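Local coordinates for protein probable glutathione S-transferase (Pseudomonas aeruginosa, PDB 6JWK) that probably isomerises maleylpyruvate as a zeta-class member of the glutathione S-transferase superfamily, at residues 18-22 against 23-27; 97-100 against 101-105; 186-189 against 190-193. One frame throughout, in Å; residues are numbered along the deposited sequence.

Contact 1 (18-22 against 23-27); sequences ALALK and GLDYQ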
loop_
_atom_site.group_PDB
_atom_site.type_symbol
_atom_site.label_atom_id
_atom_site.label_comp_id
_atom_site.label_asym_id
_atom_site.label_seq_id
_atom_site.Cartn_x
_atom_site.Cartn_y
_atom_site.Cartn_z
ATOM N N ALA B 18 -14.281 -6.388 -5.625
ATOM C CA ALA B 18 -13.552 -6.843 -6.833
ATOM C C ALA B 18 -14.213 -8.114 -7.375
ATOM O O ALA B 18 -14.472 -8.244 -8.628
ATOM C CB ALA B 18 -12.097 -7.095 -6.513
ATOM N N LEU B 19 -14.417 -9.112 -6.511
ATOM C CA LEU B 19 -15.073 -10.364 -6.966
ATOM C C LEU B 19 -16.466 -10.062 -7.552
ATOM O O LEU B 19 -16.817 -10.687 -8.562
ATOM C CB LEU B 19 -15.138 -11.367 -5.801
ATOM C CG LEU B 19 -13.777 -11.902 -5.378
ATOM C CD1 LEU B 19 -13.860 -12.648 -4.038
ATOM C CD2 LEU B 19 -13.187 -12.831 -6.442
ATOM N N ALA B 20 -17.260 -9.209 -6.915
ATOM C CA ALA B 20 -18.629 -8.873 -7.370
ATOM C C ALA B 20 -18.528 -8.220 -8.745
ATOM O O ALA B 20 -19.255 -8.668 -9.632
ATOM C CB ALA B 20 -19.369 -8.021 -6.376
ATOM N N LEU B 21 -17.579 -7.303 -8.971
ATOM C CA LEU B 21 -17.425 -6.668 -10.302
ATOM C C LEU B 21 -17.066 -7.711 -11.372
ATOM O O LEU B 21 -17.489 -7.557 -12.537
ATOM C CB LEU B 21 -16.377 -5.553 -10.215
ATOM C CG LEU B 21 -16.810 -4.340 -9.406
ATOM C CD1 LEU B 21 -15.620 -3.403 -9.198
ATOM C CD2 LEU B 21 -17.952 -3.615 -10.128
ATOM N N LYS B 22 -16.317 -8.749 -11.006
ATOM C CA LYS B 22 -15.925 -9.811 -11.959
ATOM C C LYS B 22 -17.096 -10.780 -12.187
ATOM O O LYS B 22 -17.021 -11.492 -13.162
ATOM C CB LYS B 22 -14.735 -10.617 -11.417
ATOM C CG LYS B 22 -13.432 -9.837 -11.323
ATOM C CD LYS B 22 -12.821 -9.526 -12.656
ATOM C CE LYS B 22 -11.360 -9.126 -12.577
ATOM N NZ LYS B 22 -10.956 -8.447 -13.838
ATOM N N GLY B 23 -18.069 -10.851 -11.275
ATOM C CA GLY B 23 -19.166 -11.841 -11.268
ATOM C C GLY B 23 -18.718 -13.182 -10.706
ATOM O O GLY B 23 -19.260 -14.206 -11.135
ATOM N N LEU B 24 -17.779 -13.183 -9.754
ATOM C CA LEU B 24 -17.221 -14.393 -9.081
ATOM C C LEU B 24 -17.562 -14.392 -7.581
ATOM O O LEU B 24 -16.775 -14.951 -6.797
ATOM C CB LEU B 24 -15.690 -14.365 -9.250
ATOM C CG LEU B 24 -15.145 -14.362 -10.676
ATOM C CD1 LEU B 24 -13.662 -14.071 -10.676
ATOM C CD2 LEU B 24 -15.420 -15.678 -11.378
ATOM N N ASP B 25 -18.616 -13.729 -7.110
ATOM C CA ASP B 25 -18.757 -13.539 -5.633
ATOM C C ASP B 25 -19.382 -14.784 -4.955
ATOM O O ASP B 25 -19.438 -14.782 -3.702
ATOM C CB ASP B 25 -19.452 -12.220 -5.282
ATOM C CG ASP B 25 -20.834 -12.115 -5.882
ATOM O OD1 ASP B 25 -21.687 -12.943 -5.484
ATOM O OD2 ASP B 25 -21.029 -11.255 -6.776
ATOM N N TYR B 26 -19.757 -15.841 -5.698
ATOM C CA TYR B 26 -19.962 -17.218 -5.142
ATOM C C TYR B 26 -18.685 -17.704 -4.408
ATOM O O TYR B 26 -18.763 -18.477 -3.449
ATOM C CB TYR B 26 -20.383 -18.222 -6.227
ATOM C CG TYR B 26 -19.427 -18.360 -7.388
ATOM C CD1 TYR B 26 -19.562 -17.564 -8.517
ATOM C CD2 TYR B 26 -18.371 -19.264 -7.355
ATOM C CE1 TYR B 26 -18.685 -17.670 -9.585
ATOM C CE2 TYR B 26 -17.476 -19.378 -8.414
ATOM C CZ TYR B 26 -17.638 -18.579 -9.536
ATOM O OH TYR B 26 -16.780 -18.676 -10.595
ATOM N N GLN B 27 -17.506 -17.238 -4.804
ATOM C CA GLN B 27 -16.232 -17.607 -4.141
ATOM C C GLN B 27 -16.144 -17.144 -2.658
ATOM O O GLN B 27 -15.297 -17.713 -1.904
ATOM C CB GLN B 27 -15.103 -17.089 -5.041
ATOM C CG GLN B 27 -15.145 -17.689 -6.447
ATOM C CD GLN B 27 -13.881 -17.508 -7.267
ATOM O OE1 GLN B 27 -12.994 -16.685 -6.981
ATOM N NE2 GLN B 27 -13.799 -18.290 -8.335
#

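Contact 2 (97-100 against 101-105); sequences ALLV and ACDIH. With SO4 (sulfate ion), chain I.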
loop_
_atom_site.group_PDB
_atom_site.type_symbol
_atom_site.label_atom_id
_atom_site.label_comp_id
_atom_site.label_asym_id
_atom_site.label_seq_id
_atom_site.Cartn_x
_atom_site.Cartn_y
_atom_site.Cartn_z
ATOM N N ALA B 97 -5.490 4.695 -5.262
ATOM C CA ALA B 97 -5.706 3.443 -4.485
ATOM C C ALA B 97 -4.681 3.333 -3.341
ATOM O O ALA B 97 -5.084 2.951 -2.231
ATOM C CB ALA B 97 -5.678 2.231 -5.395
ATOM N N LEU B 98 -3.415 3.662 -3.603
ATOM C CA LEU B 98 -2.287 3.520 -2.649
ATOM C C LEU B 98 -2.364 4.648 -1.647
ATOM O O LEU B 98 -2.031 4.387 -0.490
ATOM C CB LEU B 98 -0.942 3.511 -3.379
ATOM C CG LEU B 98 -0.739 2.230 -4.168
ATOM C CD1 LEU B 98 0.323 2.461 -5.227
ATOM C CD2 LEU B 98 -0.365 1.072 -3.240
ATOM N N LEU B 99 -2.898 5.804 -2.026
ATOM C CA LEU B 99 -3.158 6.857 -1.012
ATOM C C LEU B 99 -4.062 6.323 0.095
ATOM O O LEU B 99 -3.770 6.532 1.296
ATOM C CB LEU B 99 -3.768 8.076 -1.695
ATOM C CG LEU B 99 -4.236 9.211 -0.798
ATOM C CD1 LEU B 99 -3.064 9.863 -0.050
ATOM C CD2 LEU B 99 -4.897 10.249 -1.693
ATOM N N VAL B 100 -5.171 5.698 -0.270
ATOM C CA VAL B 100 -6.082 5.064 0.712
ATOM C C VAL B 100 -5.371 3.901 1.436
ATOM O O VAL B 100 -5.373 3.896 2.680
ATOM C CB VAL B 100 -7.353 4.584 0.012
ATOM C CG1 VAL B 100 -8.255 3.873 1.001
ATOM C CG2 VAL B 100 -8.029 5.804 -0.632
ATOM N N ALA B 101 -4.761 2.984 0.691
ATOM C CA ALA B 101 -4.288 1.685 1.221
ATOM C C ALA B 101 -2.998 1.849 2.043
ATOM O O ALA B 101 -2.715 0.970 2.833
ATOM C CB ALA B 101 -4.154 0.687 0.086
ATOM N N CYS B 102 -2.212 2.887 1.802
ATOM C CA CYS B 102 -0.903 3.153 2.467
ATOM C C CYS B 102 -0.997 4.320 3.460
ATOM O O CYS B 102 -0.362 4.219 4.495
ATOM C CB CYS B 102 0.202 3.498 1.475
ATOM S SG CYS B 102 0.520 2.147 0.334
ATOM N N ASP B 103 -1.754 5.378 3.155
ATOM C CA ASP B 103 -1.664 6.673 3.887
ATOM C C ASP B 103 -2.886 6.916 4.754
ATOM O O ASP B 103 -2.830 7.875 5.544
ATOM C CB ASP B 103 -1.436 7.849 2.942
ATOM C CG ASP B 103 -0.085 7.764 2.223
ATOM O OD1 ASP B 103 0.731 6.891 2.619
ATOM O OD2 ASP B 103 0.117 8.510 1.250
ATOM N N ILE B 104 -3.969 6.145 4.607
ATOM C CA ILE B 104 -5.162 6.338 5.495
ATOM C C ILE B 104 -5.434 5.075 6.308
ATOM O O ILE B 104 -5.268 5.116 7.571
ATOM C CB ILE B 104 -6.424 6.745 4.712
ATOM C CG1 ILE B 104 -6.174 7.917 3.773
ATOM C CG2 ILE B 104 -7.537 7.015 5.696
ATOM C CD1 ILE B 104 -7.379 8.290 2.931
ATOM N N HIS B 105 -5.872 4.004 5.636
ATOM C CA HIS B 105 -6.432 2.798 6.285
ATOM C C HIS B 105 -5.456 2.204 7.300
ATOM O O HIS B 105 -5.883 1.849 8.396
ATOM C CB HIS B 105 -6.854 1.750 5.265
ATOM C CG HIS B 105 -7.478 0.591 5.943
ATOM N ND1 HIS B 105 -8.631 0.733 6.684
ATOM C CD2 HIS B 105 -7.058 -0.683 6.090
ATOM C CE1 HIS B 105 -8.910 -0.430 7.239
ATOM N NE2 HIS B 105 -7.951 -1.303 6.890
HETATM S S SO4 I . -9.713 -3.812 9.059
HETATM O O1 SO4 I . -9.216 -4.136 7.754
HETATM O O2 SO4 I . -8.704 -3.206 9.866
HETATM O O3 SO4 I . -10.810 -2.865 9.003
HETATM O O4 SO4 I . -10.140 -5.035 9.673
#

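Contact 3 (186-189 against 190-193); sequences ALLE and LEGR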
loop_
_atom_site.group_PDB
_atom_site.type_symbol
_atom_site.label_atom_id
_atom_site.label_comp_id
_atom_site.label_asym_id
_atom_site.label_seq_id
_atom_site.Cartn_x
_atom_site.Cartn_y
_atom_site.Cartn_z
ATOM N N ALA B 186 -17.049 15.292 -4.333
ATOM C CA ALA B 186 -16.791 14.388 -5.471
ATOM C C ALA B 186 -16.651 12.955 -4.901
ATOM O O ALA B 186 -17.155 11.999 -5.550
ATOM C CB ALA B 186 -15.595 14.831 -6.321
ATOM N N LEU B 187 -16.002 12.770 -3.749
ATOM C CA LEU B 187 -15.863 11.391 -3.185
ATOM C C LEU B 187 -17.263 10.850 -2.841
ATOM O O LEU B 187 -17.573 9.684 -3.215
ATOM C CB LEU B 187 -14.956 11.369 -1.946
ATOM C CG LEU B 187 -13.475 11.737 -2.114
ATOM C CD1 LEU B 187 -12.735 11.498 -0.798
ATOM C CD2 LEU B 187 -12.795 10.976 -3.257
ATOM N N LEU B 188 -18.110 11.675 -2.215
ATOM C CA LEU B 188 -19.491 11.274 -1.863
ATOM C C LEU B 188 -20.273 10.915 -3.141
ATOM O O LEU B 188 -20.939 9.871 -3.169
ATOM C CB LEU B 188 -20.204 12.346 -1.022
ATOM C CG LEU B 188 -19.579 12.578 0.340
ATOM C CD1 LEU B 188 -20.241 13.752 1.056
ATOM C CD2 LEU B 188 -19.644 11.313 1.185
ATOM N N GLU B 189 -20.126 11.672 -4.192
ATOM C CA GLU B 189 -20.876 11.404 -5.427
ATOM C C GLU B 189 -20.389 10.067 -6.015
ATOM O O GLU B 189 -21.230 9.256 -6.482
ATOM C CB GLU B 189 -20.703 12.583 -6.382
ATOM C CG GLU B 189 -21.275 12.328 -7.755
ATOM C CD GLU B 189 -20.932 13.438 -8.724
ATOM O OE1 GLU B 189 -19.715 13.604 -9.063
ATOM O OE2 GLU B 189 -21.861 14.163 -9.084
ATOM N N LEU B 190 -19.073 9.829 -6.025
ATOM C CA LEU B 190 -18.556 8.569 -6.612
ATOM C C LEU B 190 -19.066 7.412 -5.763
ATOM O O LEU B 190 -19.457 6.385 -6.305
ATOM C CB LEU B 190 -17.034 8.634 -6.637
ATOM C CG LEU B 190 -16.295 7.387 -7.102
ATOM C CD1 LEU B 190 -16.783 6.961 -8.472
ATOM C CD2 LEU B 190 -14.778 7.632 -7.076
ATOM N N GLU B 191 -19.021 7.584 -4.452
ATOM C CA GLU B 191 -19.509 6.543 -3.536
ATOM C C GLU B 191 -20.961 6.209 -3.883
ATOM O O GLU B 191 -21.270 5.019 -3.961
ATOM C CB GLU B 191 -19.345 7.006 -2.102
ATOM C CG GLU B 191 -19.867 6.000 -1.103
ATOM C CD GLU B 191 -19.956 6.542 0.321
ATOM O OE1 GLU B 191 -20.085 7.748 0.448
ATOM O OE2 GLU B 191 -19.860 5.734 1.318
ATOM N N GLY B 192 -21.815 7.220 -4.074
ATOM C CA GLY B 192 -23.240 7.025 -4.421
ATOM C C GLY B 192 -23.382 6.292 -5.740
ATOM O O GLY B 192 -24.190 5.345 -5.809
ATOM N N ARG B 193 -22.564 6.608 -6.750
ATOM C CA ARG B 193 -22.643 5.862 -8.021
ATOM C C ARG B 193 -22.312 4.389 -7.802
ATOM O O ARG B 193 -22.918 3.541 -8.462
ATOM C CB ARG B 193 -21.689 6.357 -9.105
ATOM C CG ARG B 193 -22.057 7.725 -9.611
ATOM C CD ARG B 193 -21.275 8.158 -10.832
ATOM N NE ARG B 193 -21.630 9.562 -10.872
ATOM C CZ ARG B 193 -20.827 10.535 -11.238
ATOM N NH1 ARG B 193 -19.575 10.279 -11.569
ATOM N NH2 ARG B 193 -21.289 11.771 -11.287
HETATM O O HOH W 1 -22.167 8.915 -0.777
#

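Contact 1 (18-22 against 23-27)
Leu-19, in the last turns of helix 10-22, and Leu-24, just beyond the helix, meet at about a right angle, with CD2 of Leu-19 resting 4.1 Å from CB of Leu-24. The isobutyl group of Leu-24 turns to the preceding segment as well, its CD1 lying 3.7 Å from CB of Lys-22. Leu-24 is thus in contact with two residues of 18-22, Leu-19 through its CB and Lys-22 through its branch. The same CD2 methyl of Leu-19 also faces OE1 of Gln-27, whose extended chain crosses the leucine nearly at right angles. These side chains flank a Schellman motif. Gly-23 takes a positive phi of 80°, and the chain folds back so that Leu-24 N donates an almost straight bond to Leu-19 O at 2.9 Å, while Gly-23 N reaches Ala-20 O at 3.0 Å from well above the carbonyl plane. The turn links the helix to strand 28-30, which runs parallel to strand 2-5, giving the beta-alpha-beta unit that opens the thioredoxin-like N-terminal domain. Asp-25 approaches the helix beside Ala-20: its CG is wedged between the backbone N and the carbonyl carbon (chi1 59°), setting OD2 3.4 Å from CA of Ala-20 and alongside its methyl. OD1 of the same carboxylate forms a salt bridge with Arg-202 of helix 198-203, a helix that also packs against Ala-20 through Ala-199. Lys-22 contributes only its base to the turn; the chain bends at chi2 and carries NZ away to a salt bridge with Asp-74 and hydrogen bonds to Gln-77 O and Pro-80 O, a cluster of acceptors that should hold the ammonium group firmly. Leu-73 of helix 66-76 packs on both Leu-19 and Lys-22.

Contact 2 (97-100 against 101-105)
From Ala-97 O to Ala-101 N and from Leu-98 O to Cys-102 N the helix keeps its i to i+4 bonds, but at its end Val-100 O accepts twice, from Ile-104 N at 3.3 Å and from His-105 N at 3.0 Å. The second of these is an i to i+5 bond, nearly straight at 169°, with the donor close to the C=O axis; Ile-104 N comes instead from above the carbonyl plane, so the two N-H groups grip different regions of one oxygen. On the side chains, CD2 of Leu-98 touches SG of Cys-102 at 3.8 Å, and that cysteine in turn packs against Cys-102 of the second subunit. One residue on, Leu-99 and Asp-103, themselves a turn apart, cross at about a right angle, CD1 lying 3.7 Å from OD2. This oxygen is hydrogen-bonded to Gln-65 of the second subunit, which also packs on Leu-98 and Leu-99. Ile-104 lies back over the helix: its CD1 comes 4.1 Å from CA of Val-100 and only loosely near CG2. The ring of His-105 leads away from the helix. It stands anti to the backbone N (chi1 -177°) and presents an edge to a sulfate ion, probably from the crystallisation liquor, NE2 donating to O1 at 3.2 Å with a bent N-H...O angle of 144°; the sulfur lies in the ring plane. Ser-10 N binds the same anion, and Ser-10, Thr-11 and Arg-14 of helix 10-22 touch the side chain of His-105. The end of helix 87-103 and the residues just after it lie between the dimer interface and this sulfate at the N-terminal end of helix 10-22, consistent with the region where zeta-class glutathione transferases bind glutathione between the two domains.

Contact 3 (186-189 against 190-193)
Glu-189 and Arg-193, one turn apart on helix 185-195, lie side by side and point the same way. CB of Glu-189 sits beside the backbone at Leu-190 N, and CG, anti to the backbone N (chi1 172°), passes over one face of the guanidinium, 3.6 Å from NH2 of Arg-193. CD comes closer still, 3.1 Å from NH2, a tight approach. At the tip NH2 lies over the face of the carboxylate, equally far from OE1 and OE2, and OE1 makes the salt bridge to it at 3.3 Å. The carboxylate and guanidinium planes are 30° apart and the oxygen lies well out of the guanidinium plane, so charge holds the pair rather than a directed N-H bond. NH1 of Arg-193 is instead hydrogen-bonded to Ala-153 O. Around the helix, Leu-188 and Glu-191 also run side by side, CD2 lying 3.7 Å from OE1. A water donates to Glu-191 OE1 at 2.7 Å and to Leu-188 O at 2.9 Å; the latter also accepts from Gly-192 N. OE2 of Glu-191 forms a salt bridge with Arg-175 of helix 162-176. Leu-187 and Leu-190 pack on Leu-146 of helix 124-149. Glu-189 and Arg-193 make an i to i+4 ion pair on the more exposed side of an amphipathic helix within the all-helical C-terminal domain of the glutathione transferase fold.

Overall arrangement
Contact 1 belongs to the thioredoxin-like N-terminal domain, contacts 2 and 3 to the helical C-terminal domain. The centres of contacts 1 and 2 are about 23 Å apart, on opposite sides of the chain's centre, yet helix 10-22 joins them: its last turns supply one side of contact 1, and its first residues touch His-105 and share the sulfate. Contacts 2 and 3 have centres about 18 Å apart and nearest atoms about 7 Å apart; helices 124-149 and 162-176 touch both, with Gln-170 against contact 2 and Leu-171 against contact 3. Contact 1 meets helix 198-203, which follows the helix of contact 3; their centres are about 22 Å apart.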